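Local coordinates for protein NAD-dependent aldehyde dehydrogenase (Burkholderia multivorans, PDB 5UJU) that probably catalyses the NAD-dependent oxidation of aldehydes to carboxylic acids, at residues A[239-244]-A[275-280]; A[207-212]-A[282-287]; A[29-34]-A[164-169]; A[226-231]-A[292-297]. All blocks are in the same frame, centred on the assembly; numbering follows the deposited sequence.

Contact 1 (A[239-244]-A[275-280]); sequences PHPGAI and PNDGAL
Pro241 meets Pro275 and Asp277 across this contact, and it sits in a turn held by two bonds to His240. At His240 the chain enters a type I turn that ends at Ala243, closed by a bond from Ala243 N to His240 O (2.9 Å). The His240 ring also serves the turn. Its ND1 accepts the N-H of Gly242 at 2.8 Å, in a fairly straight bond (162°) that comes in 17° out of the ring plane. Pro241 CD lies over one face of this imidazole. Pro241 CB is directed toward the second segment. It lies 4.1 Å from Pro275 CG, an apolar touch between two proline rings. Pro241 CG reaches Asp277 OD2 at 3.9 Å, with the two side chains coming from opposite directions. The proline thus lies beside a carboxylate whose polar partners include Thr273 OG1, by a hydrogen bond, and Lys238 NZ, by a salt bridge. Gly242 and Ala243 complete the turn, and Ile244 N bonds to Glu80. The contact joins the loop between strand 234-238 and helix 245-260 to the residues that lead into helix 278-285, at the C-terminal end of the parallel strands of the Rossmann-like domain.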
loop_
_atom_site.group_PDB
_atom_site.type_symbol
_atom_site.label_atom_id
_atom_site.label_comp_id
_atom_site.label_asym_id
_atom_site.label_seq_id
_atom_site.Cartn_x
_atom_site.Cartn_y
_atom_site.Cartn_z
ATOM N N PRO A 239 1.089 -22.154 -9.750
ATOM C CA PRO A 239 -0.225 -22.633 -9.306
ATOM C C PRO A 239 -0.104 -23.632 -8.167
ATOM O O PRO A 239 0.944 -24.226 -7.908
ATOM C CB PRO A 239 -0.830 -23.297 -10.555
ATOM C CG PRO A 239 0.081 -22.889 -11.721
ATOM C CD PRO A 239 1.421 -22.596 -11.118
ATOM N N HIS A 240 -1.215 -23.825 -7.479
ATOM C CA HIS A 240 -1.290 -24.955 -6.574
ATOM C C HIS A 240 -1.081 -26.247 -7.366
ATOM O O HIS A 240 -1.636 -26.395 -8.463
ATOM C CB HIS A 240 -2.640 -24.970 -5.857
ATOM C CG HIS A 240 -2.728 -26.009 -4.788
ATOM N ND1 HIS A 240 -2.900 -27.345 -5.074
ATOM C CD2 HIS A 240 -2.656 -25.916 -3.437
ATOM C CE1 HIS A 240 -2.943 -28.031 -3.944
ATOM N NE2 HIS A 240 -2.796 -27.188 -2.937
ATOM N N PRO A 241 -0.291 -27.200 -6.854
ATOM C CA PRO A 241 -0.002 -28.420 -7.635
ATOM C C PRO A 241 -1.239 -29.247 -7.979
ATOM O O PRO A 241 -1.161 -30.131 -8.847
ATOM C CB PRO A 241 0.948 -29.218 -6.727
ATOM C CG PRO A 241 1.324 -28.316 -5.627
ATOM C CD PRO A 241 0.307 -27.244 -5.509
ATOM N N GLY A 242 -2.369 -29.011 -7.319
ATOM C CA GLY A 242 -3.605 -29.688 -7.670
ATOM C C GLY A 242 -4.463 -28.984 -8.707
ATOM O O GLY A 242 -5.473 -29.548 -9.143
ATOM N N ALA A 243 -4.088 -27.768 -9.128
ATOM C CA ALA A 243 -4.889 -26.999 -10.088
ATOM C C ALA A 243 -3.950 -26.166 -10.958
ATOM O O ALA A 243 -3.950 -24.938 -10.897
ATOM C CB ALA A 243 -5.907 -26.088 -9.398
ATOM N N ILE A 244 -3.146 -26.841 -11.778
ATOM C CA ILE A 244 -2.204 -26.151 -12.666
ATOM C C ILE A 244 -2.853 -25.767 -13.989
ATOM O O ILE A 244 -2.708 -24.639 -14.455
ATOM C CB ILE A 244 -0.959 -27.025 -12.908
ATOM C CG1 ILE A 244 -0.244 -27.331 -11.591
ATOM C CG2 ILE A 244 -0.005 -26.333 -13.914
ATOM C CD1 ILE A 244 0.703 -28.535 -11.696
ATOM N N PRO A 275 3.564 -31.868 -5.567
ATOM C CA PRO A 275 3.168 -31.565 -4.189
ATOM C C PRO A 275 4.334 -31.639 -3.214
ATOM O O PRO A 275 5.347 -32.307 -3.453
ATOM C CB PRO A 275 2.122 -32.644 -3.878
ATOM C CG PRO A 275 1.565 -32.996 -5.208
ATOM C CD PRO A 275 2.747 -32.951 -6.137
ATOM N N ASN A 276 4.137 -30.966 -2.071
ATOM C CA ASN A 276 5.164 -30.739 -1.053
ATOM C C ASN A 276 6.228 -29.774 -1.575
ATOM O O ASN A 276 7.420 -29.947 -1.318
ATOM C CB ASN A 276 5.805 -32.047 -0.562
ATOM C CG ASN A 276 4.772 -33.130 -0.210
ATOM O OD1 ASN A 276 3.633 -32.827 0.140
ATOM N ND2 ASN A 276 5.179 -34.396 -0.298
ATOM N N ASP A 277 5.792 -28.749 -2.310
ATOM C CA ASP A 277 6.692 -27.736 -2.847
ATOM C C ASP A 277 6.949 -26.591 -1.866
ATOM O O ASP A 277 7.432 -25.534 -2.284
ATOM C CB ASP A 277 6.145 -27.195 -4.177
ATOM C CG ASP A 277 4.854 -26.371 -4.011
ATOM O OD1 ASP A 277 4.334 -26.250 -2.882
ATOM O OD2 ASP A 277 4.326 -25.883 -5.033
ATOM N N GLY A 278 6.628 -26.770 -0.581
ATOM C CA GLY A 278 6.677 -25.648 0.348
ATOM C C GLY A 278 8.064 -25.033 0.472
ATOM O O GLY A 278 8.212 -23.807 0.481
ATOM N N ALA A 279 9.095 -25.871 0.592
ATOM C CA ALA A 279 10.461 -25.350 0.706
ATOM C C ALA A 279 10.889 -24.618 -0.561
ATOM O O ALA A 279 11.552 -23.579 -0.489
ATOM C CB ALA A 279 11.437 -26.480 1.032
ATOM N N LEU A 280 10.560 -25.166 -1.731
ATOM C CA LEU A 280 10.865 -24.471 -2.980
ATOM C C LEU A 280 10.202 -23.098 -3.004
ATOM O O LEU A 280 10.812 -22.110 -3.430
ATOM C CB LEU A 280 10.416 -25.326 -4.167
ATOM C CG LEU A 280 10.758 -24.938 -5.604
ATOM C CD1 LEU A 280 10.553 -26.119 -6.517
ATOM C CD2 LEU A 280 9.887 -23.815 -6.087
#

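Contact 2 (A[207-212]-A[282-287]); sequences TGLVLG and QDLALR
Leu209 and the helix residues Leu284 and Ala285 meet through carbon atoms alone. Leu209 leaves strand 191-211 on the helix side, its CB directed toward the helix but making no close touch itself. CG lies anti to the backbone N (chi1 171°), and this extends the side chain away from the strand. The branch then splits the work between two methyls. CD1 takes Leu284, meeting its CD2 at 3.7 Å. CD2 turns to the backbone of the helix and comes within 4.2 Å of Ala285 CA. The same methyl lies 4.4 Å from Ala285 CB and also borders Leu284 CG. The two leucines cross at a slant and touch most closely through one methyl of each. Leu209 CD2 thus lies against both CA and CB of Ala285. The helix is finishing at this point, and the chain turns off with Arg287 N bonded to Leu284 O at 3.1 Å. Further out, Pro97 and Ile101 of helix 97-132 pack on Leu284, while Leu305 of helix 299-308 packs on Ala285. Strand 191-211 runs parallel to its neighbours 234-238 and 290-296, and helix 278-285 lies across the face of this Rossmann-like sheet as part of the crossover from strand 268-270 to strand 290-296.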
loop_
_atom_site.group_PDB
_atom_site.type_symbol
_atom_site.label_atom_id
_atom_site.label_comp_id
_atom_site.label_asym_id
_atom_site.label_seq_id
_atom_site.Cartn_x
_atom_site.Cartn_y
_atom_site.Cartn_z
ATOM N N THR A 207 9.686 -8.188 -10.683
ATOM C CA THR A 207 9.030 -9.461 -10.931
ATOM C C THR A 207 8.059 -9.773 -9.801
ATOM O O THR A 207 8.440 -9.786 -8.625
ATOM C CB THR A 207 10.058 -10.577 -11.089
ATOM O OG1 THR A 207 10.853 -10.311 -12.251
ATOM C CG2 THR A 207 9.373 -11.929 -11.261
ATOM N N GLY A 208 6.816 -10.047 -10.166
ATOM C CA GLY A 208 5.804 -10.462 -9.215
ATOM C C GLY A 208 5.659 -11.972 -9.234
ATOM O O GLY A 208 5.981 -12.631 -10.228
ATOM N N LEU A 209 5.212 -12.515 -8.101
ATOM C CA LEU A 209 4.979 -13.941 -7.929
ATOM C C LEU A 209 3.498 -14.152 -7.620
ATOM O O LEU A 209 2.938 -13.468 -6.754
ATOM C CB LEU A 209 5.878 -14.496 -6.812
ATOM C CG LEU A 209 5.637 -15.925 -6.318
ATOM C CD1 LEU A 209 5.954 -16.922 -7.430
ATOM C CD2 LEU A 209 6.435 -16.258 -5.017
ATOM N N VAL A 210 2.856 -15.063 -8.351
ATOM C CA VAL A 210 1.459 -15.423 -8.114
ATOM C C VAL A 210 1.435 -16.855 -7.602
ATOM O O VAL A 210 1.845 -17.781 -8.312
ATOM C CB VAL A 210 0.587 -15.255 -9.370
ATOM C CG1 VAL A 210 -0.830 -15.764 -9.101
ATOM C CG2 VAL A 210 0.525 -13.788 -9.777
ATOM N N LEU A 211 0.975 -17.028 -6.362
ATOM C CA LEU A 211 0.936 -18.326 -5.692
ATOM C C LEU A 211 -0.502 -18.814 -5.704
ATOM O O LEU A 211 -1.372 -18.234 -5.036
ATOM C CB LEU A 211 1.477 -18.234 -4.265
ATOM C CG LEU A 211 2.951 -17.842 -4.152
ATOM C CD1 LEU A 211 3.386 -17.662 -2.705
ATOM C CD2 LEU A 211 3.791 -18.937 -4.812
ATOM N N GLY A 212 -0.746 -19.881 -6.463
ATOM C CA GLY A 212 -2.097 -20.243 -6.817
ATOM C C GLY A 212 -2.793 -21.056 -5.745
ATOM O O GLY A 212 -2.164 -21.605 -4.831
ATOM N N GLN A 282 9.184 -21.219 -0.413
ATOM C CA GLN A 282 9.849 -20.330 0.537
ATOM C C GLN A 282 11.112 -19.723 -0.065
ATOM O O GLN A 282 11.348 -18.511 0.049
ATOM C CB GLN A 282 10.211 -21.083 1.814
ATOM C CG GLN A 282 9.090 -21.343 2.763
ATOM C CD GLN A 282 9.603 -22.046 3.995
ATOM O OE1 GLN A 282 10.819 -22.117 4.222
ATOM N NE2 GLN A 282 8.692 -22.548 4.811
ATOM N N ASP A 283 11.946 -20.559 -0.691
ATOM C CA ASP A 283 13.180 -20.063 -1.295
ATOM C C ASP A 283 12.879 -19.052 -2.385
ATOM O O ASP A 283 13.527 -18.005 -2.463
ATOM C CB ASP A 283 14.002 -21.220 -1.863
ATOM C CG ASP A 283 14.601 -22.094 -0.783
ATOM O OD1 ASP A 283 14.548 -21.693 0.406
ATOM O OD2 ASP A 283 15.124 -23.179 -1.126
ATOM N N LEU A 284 11.889 -19.351 -3.229
ATOM C CA LEU A 284 11.492 -18.418 -4.278
ATOM C C LEU A 284 10.944 -17.117 -3.695
ATOM O O LEU A 284 11.313 -16.023 -4.139
ATOM C CB LEU A 284 10.452 -19.088 -5.182
ATOM C CG LEU A 284 9.855 -18.239 -6.296
ATOM C CD1 LEU A 284 10.980 -17.664 -7.180
ATOM C CD2 LEU A 284 8.909 -19.079 -7.123
ATOM N N ALA A 285 10.081 -17.215 -2.677
ATOM C CA ALA A 285 9.461 -16.026 -2.111
ATOM C C ALA A 285 10.473 -15.083 -1.483
ATOM O O ALA A 285 10.196 -13.882 -1.380
ATOM C CB ALA A 285 8.412 -16.421 -1.068
ATOM N N LEU A 286 11.641 -15.589 -1.073
ATOM C CA LEU A 286 12.665 -14.762 -0.452
ATOM C C LEU A 286 13.693 -14.210 -1.451
ATOM O O LEU A 286 14.589 -13.465 -1.038
ATOM C CB LEU A 286 13.400 -15.568 0.632
ATOM C CG LEU A 286 12.561 -16.070 1.823
ATOM C CD1 LEU A 286 13.430 -16.596 2.949
ATOM C CD2 LEU A 286 11.669 -14.963 2.338
ATOM N N ARG A 287 13.595 -14.530 -2.745
ATOM C CA ARG A 287 14.608 -14.034 -3.691
ATOM C C ARG A 287 14.533 -12.514 -3.808
ATOM O O ARG A 287 13.437 -11.949 -3.859
ATOM C CB ARG A 287 14.437 -14.653 -5.082
ATOM C CG ARG A 287 14.844 -16.109 -5.173
ATOM C CD ARG A 287 16.365 -16.215 -5.171
ATOM N NE ARG A 287 16.952 -15.626 -6.387
ATOM C CZ ARG A 287 17.260 -16.320 -7.485
ATOM N NH1 ARG A 287 17.030 -17.627 -7.528
ATOM N NH2 ARG A 287 17.795 -15.712 -8.547
#

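Contact 3 (A[29-34]-A[164-169]); sequences ESRGYW and ALEAVA
Trp34 and Leu165 make the direct touch between these segments, and Arg31 and Glu166 meet through a water. Leu165 CD2 sits 3.7 Å from both CZ3 and CH2 of Trp34, so one methyl rests against the far end of the six-membered ring. It approaches obliquely, and the two side chains cross at about a right angle. With chi1 at -179° the indole swings out opposite the Trp34 N, which extends it toward helix 158-175. Beside this apolar pair, Arg31 NH2 and Glu166 OE2 are 4.4 Å apart, too far for a salt bridge. One water fills the step. It accepts from Arg31 NH2 at 2.7 Å and donates to Glu166 OE2 at 2.9 Å. It lies at the edge of the guanidinium group, in its plane.

Arg31 is the first residue to leave helix 18-30 and has positive phi (69°). Its NH1 turns back to bond to Ile28 O, and Phe531 makes a cation-pi contact with the guanidinium. Glu166 OE2 accepts from both the water and Phe528 N, and OE1 forms a salt bridge with Arg163. The ring of Phe528 meets Trp34 edge-to-face. Tyr200 of the second subunit packs on Arg31, and the ring of Trp184 of that subunit meets Tyr33, so the turn also reaches the dimer interface.

The buried charges are thus spread over several partners. The water links the opposite charges at a distance, and with Arg163 at OE1 this is consistent with both groups being charged.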
loop_
_atom_site.group_PDB
_atom_site.type_symbol
_atom_site.label_atom_id
_atom_site.label_comp_id
_atom_site.label_asym_id
_atom_site.label_seq_id
_atom_site.Cartn_x
_atom_site.Cartn_y
_atom_site.Cartn_z
ATOM N N GLU A 29 -16.345 3.153 -9.828
ATOM C CA GLU A 29 -16.727 4.322 -9.044
ATOM C C GLU A 29 -18.203 4.331 -8.647
ATOM O O GLU A 29 -18.535 4.728 -7.523
ATOM C CB GLU A 29 -16.408 5.597 -9.820
ATOM C CG GLU A 29 -16.638 6.850 -9.015
ATOM C CD GLU A 29 -15.965 8.056 -9.631
ATOM O OE1 GLU A 29 -15.615 7.992 -10.830
ATOM O OE2 GLU A 29 -15.779 9.062 -8.914
ATOM N N SER A 30 -19.106 3.907 -9.535
ATOM C CA SER A 30 -20.535 3.932 -9.224
ATOM C C SER A 30 -20.990 2.689 -8.462
ATOM O O SER A 30 -21.880 2.779 -7.607
ATOM C CB SER A 30 -21.350 4.080 -10.509
ATOM O OG SER A 30 -21.288 2.889 -11.262
ATOM N N ARG A 31 -20.415 1.529 -8.788
ATOM C CA ARG A 31 -20.593 0.272 -8.051
ATOM C C ARG A 31 -22.005 -0.313 -8.184
ATOM O O ARG A 31 -22.446 -1.080 -7.323
ATOM C CB ARG A 31 -20.196 0.437 -6.575
ATOM C CG ARG A 31 -18.743 0.940 -6.409
ATOM C CD ARG A 31 -18.125 0.647 -5.032
ATOM N NE ARG A 31 -17.716 -0.752 -4.883
ATOM C CZ ARG A 31 -16.599 -1.281 -5.392
ATOM N NH1 ARG A 31 -15.752 -0.540 -6.109
ATOM N NH2 ARG A 31 -16.324 -2.563 -5.186
ATOM N N GLY A 32 -22.707 0.008 -9.275
ATOM C CA GLY A 32 -23.869 -0.747 -9.699
ATOM C C GLY A 32 -23.447 -2.057 -10.352
ATOM O O GLY A 32 -22.303 -2.506 -10.216
ATOM N N TYR A 33 -24.392 -2.690 -11.061
ATOM C CA TYR A 33 -24.107 -3.946 -11.757
ATOM C C TYR A 33 -23.516 -3.682 -13.141
ATOM O O TYR A 33 -24.080 -2.914 -13.927
ATOM C CB TYR A 33 -25.354 -4.826 -11.915
ATOM C CG TYR A 33 -25.017 -6.029 -12.779
ATOM C CD1 TYR A 33 -24.162 -7.020 -12.302
ATOM C CD2 TYR A 33 -25.479 -6.137 -14.091
ATOM C CE1 TYR A 33 -23.802 -8.104 -13.084
ATOM C CE2 TYR A 33 -25.122 -7.227 -14.891
ATOM C CZ TYR A 33 -24.277 -8.205 -14.378
ATOM O OH TYR A 33 -23.904 -9.295 -15.139
ATOM N N TRP A 34 -22.409 -4.356 -13.449
ATOM C CA TRP A 34 -21.825 -4.308 -14.786
ATOM C C TRP A 34 -20.823 -5.443 -14.949
ATOM O O TRP A 34 -20.106 -5.789 -14.005
ATOM C CB TRP A 34 -21.134 -2.967 -15.072
ATOM C CG TRP A 34 -20.540 -2.894 -16.456
ATOM C CD1 TRP A 34 -21.215 -2.730 -17.641
ATOM C CD2 TRP A 34 -19.156 -3.024 -16.799
ATOM N NE1 TRP A 34 -20.327 -2.729 -18.693
ATOM C CE2 TRP A 34 -19.059 -2.905 -18.205
ATOM C CE3 TRP A 34 -17.986 -3.215 -16.054
ATOM C CZ2 TRP A 34 -17.841 -2.976 -18.878
ATOM C CZ3 TRP A 34 -16.776 -3.279 -16.721
ATOM C CH2 TRP A 34 -16.711 -3.159 -18.125
ATOM N N ALA A 164 -10.270 -9.855 -12.965
ATOM C CA ALA A 164 -9.046 -9.407 -13.627
ATOM C C ALA A 164 -9.233 -8.013 -14.214
ATOM O O ALA A 164 -8.413 -7.118 -13.997
ATOM C CB ALA A 164 -8.639 -10.411 -14.709
ATOM N N LEU A 165 -10.349 -7.798 -14.918
ATOM C CA LEU A 165 -10.601 -6.502 -15.539
ATOM C C LEU A 165 -10.752 -5.409 -14.489
ATOM O O LEU A 165 -10.284 -4.277 -14.677
ATOM C CB LEU A 165 -11.869 -6.582 -16.390
ATOM C CG LEU A 165 -12.208 -5.270 -17.109
ATOM C CD1 LEU A 165 -11.336 -5.100 -18.305
ATOM C CD2 LEU A 165 -13.658 -5.199 -17.510
ATOM N N GLU A 166 -11.389 -5.744 -13.367
ATOM C CA GLU A 166 -11.474 -4.829 -12.236
ATOM C C GLU A 166 -10.092 -4.402 -11.758
ATOM O O GLU A 166 -9.848 -3.216 -11.508
ATOM C CB GLU A 166 -12.257 -5.504 -11.108
ATOM C CG GLU A 166 -12.438 -4.656 -9.882
ATOM C CD GLU A 166 -13.223 -5.404 -8.813
ATOM O OE1 GLU A 166 -12.797 -6.520 -8.449
ATOM O OE2 GLU A 166 -14.252 -4.874 -8.356
ATOM N N ALA A 167 -9.171 -5.360 -11.625
ATOM C CA ALA A 167 -7.817 -5.030 -11.200
ATOM C C ALA A 167 -7.121 -4.115 -12.213
ATOM O O ALA A 167 -6.418 -3.174 -11.827
ATOM C CB ALA A 167 -7.016 -6.311 -10.984
ATOM N N VAL A 168 -7.308 -4.380 -13.512
ATOM C CA VAL A 168 -6.717 -3.529 -14.544
ATOM C C VAL A 168 -7.294 -2.122 -14.459
ATOM O O VAL A 168 -6.566 -1.127 -14.577
ATOM C CB VAL A 168 -6.940 -4.147 -15.938
ATOM C CG1 VAL A 168 -6.508 -3.177 -17.030
ATOM C CG2 VAL A 168 -6.186 -5.459 -16.068
ATOM N N ALA A 169 -8.605 -2.018 -14.209
ATOM C CA ALA A 169 -9.253 -0.712 -14.133
ATOM C C ALA A 169 -8.727 0.105 -12.954
ATOM O O ALA A 169 -8.466 1.305 -13.094
ATOM C CB ALA A 169 -10.775 -0.883 -14.037
HETATM O O HOH W 1 -13.829 -3.231 -6.017
#

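Contact 4 (A[226-231]-A[292-297]); sequences FADLAT and LIDFTG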
loop_
_atom_site.group_PDB
_atom_site.type_symbol
_atom_site.label_atom_id
_atom_site.label_comp_id
_atom_site.label_asym_id
_atom_site.label_seq_id
_atom_site.Cartn_x
_atom_site.Cartn_y
_atom_site.Cartn_z
ATOM N N PHE A 226 -3.019 -9.851 -13.083
ATOM C CA PHE A 226 -3.302 -8.737 -13.972
ATOM C C PHE A 226 -3.040 -7.382 -13.327
ATOM O O PHE A 226 -2.724 -6.429 -14.042
ATOM C CB PHE A 226 -4.740 -8.862 -14.488
ATOM C CG PHE A 226 -4.878 -9.941 -15.512
ATOM C CD1 PHE A 226 -4.524 -9.699 -16.834
ATOM C CD2 PHE A 226 -5.252 -11.224 -15.146
ATOM C CE1 PHE A 226 -4.600 -10.703 -17.787
ATOM C CE2 PHE A 226 -5.327 -12.235 -16.096
ATOM C CZ PHE A 226 -4.999 -11.970 -17.422
ATOM N N ALA A 227 -3.141 -7.264 -11.996
ATOM C CA ALA A 227 -2.613 -6.066 -11.347
ATOM C C ALA A 227 -1.109 -5.928 -11.595
ATOM O O ALA A 227 -0.597 -4.813 -11.777
ATOM C CB ALA A 227 -2.898 -6.107 -9.846
ATOM N N ASP A 228 -0.384 -7.050 -11.536
ATOM C CA ASP A 228 1.045 -7.047 -11.825
ATOM C C ASP A 228 1.297 -6.596 -13.262
ATOM O O ASP A 228 2.081 -5.674 -13.503
ATOM C CB ASP A 228 1.633 -8.442 -11.593
ATOM C CG ASP A 228 1.931 -8.756 -10.123
ATOM O OD1 ASP A 228 1.878 -7.846 -9.277
ATOM O OD2 ASP A 228 2.237 -9.942 -9.822
ATOM N N LEU A 229 0.616 -7.229 -14.226
ATOM C CA LEU A 229 0.859 -6.942 -15.640
ATOM C C LEU A 229 0.464 -5.519 -16.000
ATOM O O LEU A 229 1.204 -4.824 -16.701
ATOM C CB LEU A 229 0.095 -7.935 -16.520
ATOM C CG LEU A 229 0.673 -9.335 -16.663
ATOM C CD1 LEU A 229 -0.304 -10.195 -17.478
ATOM C CD2 LEU A 229 2.062 -9.259 -17.336
ATOM N N ALA A 230 -0.696 -5.065 -15.512
ATOM C CA ALA A 230 -1.201 -3.731 -15.811
ATOM C C ALA A 230 -0.319 -2.630 -15.237
ATOM O O ALA A 230 -0.479 -1.463 -15.608
ATOM C CB ALA A 230 -2.635 -3.572 -15.279
ATOM N N THR A 231 0.560 -2.949 -14.292
ATOM C CA THR A 231 1.497 -1.954 -13.791
ATOM C C THR A 231 2.919 -2.233 -14.277
ATOM O O THR A 231 3.883 -1.738 -13.685
ATOM C CB THR A 231 1.435 -1.879 -12.260
ATOM O OG1 THR A 231 1.634 -3.188 -11.711
ATOM C CG2 THR A 231 0.051 -1.340 -11.809
ATOM N N LEU A 292 6.900 -8.482 -5.649
ATOM C CA LEU A 292 5.475 -8.537 -5.357
ATOM C C LEU A 292 5.095 -10.002 -5.186
ATOM O O LEU A 292 5.604 -10.862 -5.911
ATOM C CB LEU A 292 4.644 -7.898 -6.484
ATOM C CG LEU A 292 5.023 -6.496 -6.997
ATOM C CD1 LEU A 292 4.202 -6.052 -8.174
ATOM C CD2 LEU A 292 4.856 -5.487 -5.897
ATOM N N ILE A 293 4.223 -10.292 -4.223
ATOM C CA ILE A 293 3.704 -11.649 -4.034
ATOM C C ILE A 293 2.205 -11.555 -3.800
ATOM O O ILE A 293 1.767 -10.805 -2.919
ATOM C CB ILE A 293 4.373 -12.371 -2.846
ATOM C CG1 ILE A 293 5.893 -12.461 -3.029
ATOM C CG2 ILE A 293 3.728 -13.773 -2.620
ATOM C CD1 ILE A 293 6.625 -13.060 -1.819
ATOM N N ASP A 294 1.423 -12.308 -4.578
ATOM C CA ASP A 294 -0.017 -12.458 -4.359
ATOM C C ASP A 294 -0.310 -13.913 -4.019
ATOM O O ASP A 294 -0.022 -14.810 -4.818
ATOM C CB ASP A 294 -0.828 -12.018 -5.589
ATOM C CG ASP A 294 -0.837 -10.499 -5.774
ATOM O OD1 ASP A 294 -1.781 -9.817 -5.312
ATOM O OD2 ASP A 294 0.126 -9.968 -6.351
ATOM N N PHE A 295 -0.890 -14.143 -2.839
ATOM C CA PHE A 295 -1.038 -15.486 -2.296
ATOM C C PHE A 295 -2.472 -15.745 -1.857
ATOM O O PHE A 295 -3.090 -14.898 -1.199
ATOM C CB PHE A 295 -0.085 -15.684 -1.114
ATOM C CG PHE A 295 -0.401 -16.893 -0.255
ATOM C CD1 PHE A 295 -1.269 -16.792 0.827
ATOM C CD2 PHE A 295 0.192 -18.119 -0.514
ATOM C CE1 PHE A 295 -1.543 -17.898 1.629
ATOM C CE2 PHE A 295 -0.073 -19.228 0.283
ATOM C CZ PHE A 295 -0.942 -19.117 1.359
ATOM N N THR A 296 -2.973 -16.941 -2.182
ATOM C CA THR A 296 -4.226 -17.460 -1.638
ATOM C C THR A 296 -3.968 -18.822 -1.008
ATOM O O THR A 296 -3.428 -19.715 -1.668
ATOM C CB THR A 296 -5.303 -17.604 -2.724
ATOM O OG1 THR A 296 -5.532 -16.346 -3.356
ATOM C CG2 THR A 296 -6.610 -18.086 -2.105
ATOM N N GLY A 297 -4.337 -18.987 0.258
ATOM C CA GLY A 297 -4.116 -20.275 0.901
ATOM C C GLY A 297 -4.256 -20.187 2.403
ATOM O O GLY A 297 -5.031 -19.380 2.922
HETATM O O HOH W 2 2.429 -10.714 -7.435
#
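Asp228 faces Leu292 and Asp294 from helix 217-230, and the contact sets a leucine and a second acid against one carboxylate. The leucine makes van der Waals contact, with Leu292 CD1 3.1 Å from Asp228 OD1. This is very close for a carbon and an oxygen, so the exact fit is doubtful. Leu292 CB is also near this oxygen, at 3.9 Å, and the two side chains slide past each other in opposite directions.

The charged part is a pair of carboxylates. Asp228 OD1 and Asp294 OD2 are 4.0 Å apart, and the two carboxylate planes are 69° apart. Both oxygens form salt bridges with NH1 of Arg553, just before strand 554-562. The arginine probably offsets much of the repulsion between the two acids.

Helix 217-230 follows strand 191-211 and leads to strand 234-238, a beta-alpha-beta crossover of the Rossmann-like NAD-binding domain. Strand 290-296 lies on the other side of strand 191-211, and the helix packs across both.

Water makes the third kind of contact. One molecule lies between Asp228 OD2 and Asp294 OD2, 2.7 Å from the latter.

The helix end has its own hydrogen bonds. Ala230 N bonds to Phe226 O at 2.9 Å. Thr231 OG1 lies near two helix carbonyls, Ala227 O at 2.8 Å and Asp228 O at 3.1 Å. Asn233 ND2 also bonds to Asp228 O.

Contacts 2, 3 and 4 are buried, whereas contact 1 lies partly at the surface. Contacts 1 and 2 share helix 278-285, one at its start and the other at its end. Contacts 2 and 4 meet on neighbouring strands of one sheet, where Leu209 N probably bonds to Leu292 O (2.8 Å), and they pack helices on opposite faces of it. Contact 3 lies about 17 Å from contact 4 between centres, but the two touch where Ala164 and Val168 pack on Phe226. The chemistry differs with place. Contact 2 is purely apolar, contact 1 pairs proline rings beside a carboxylate, and contacts 3 and 4 bury charges with waters.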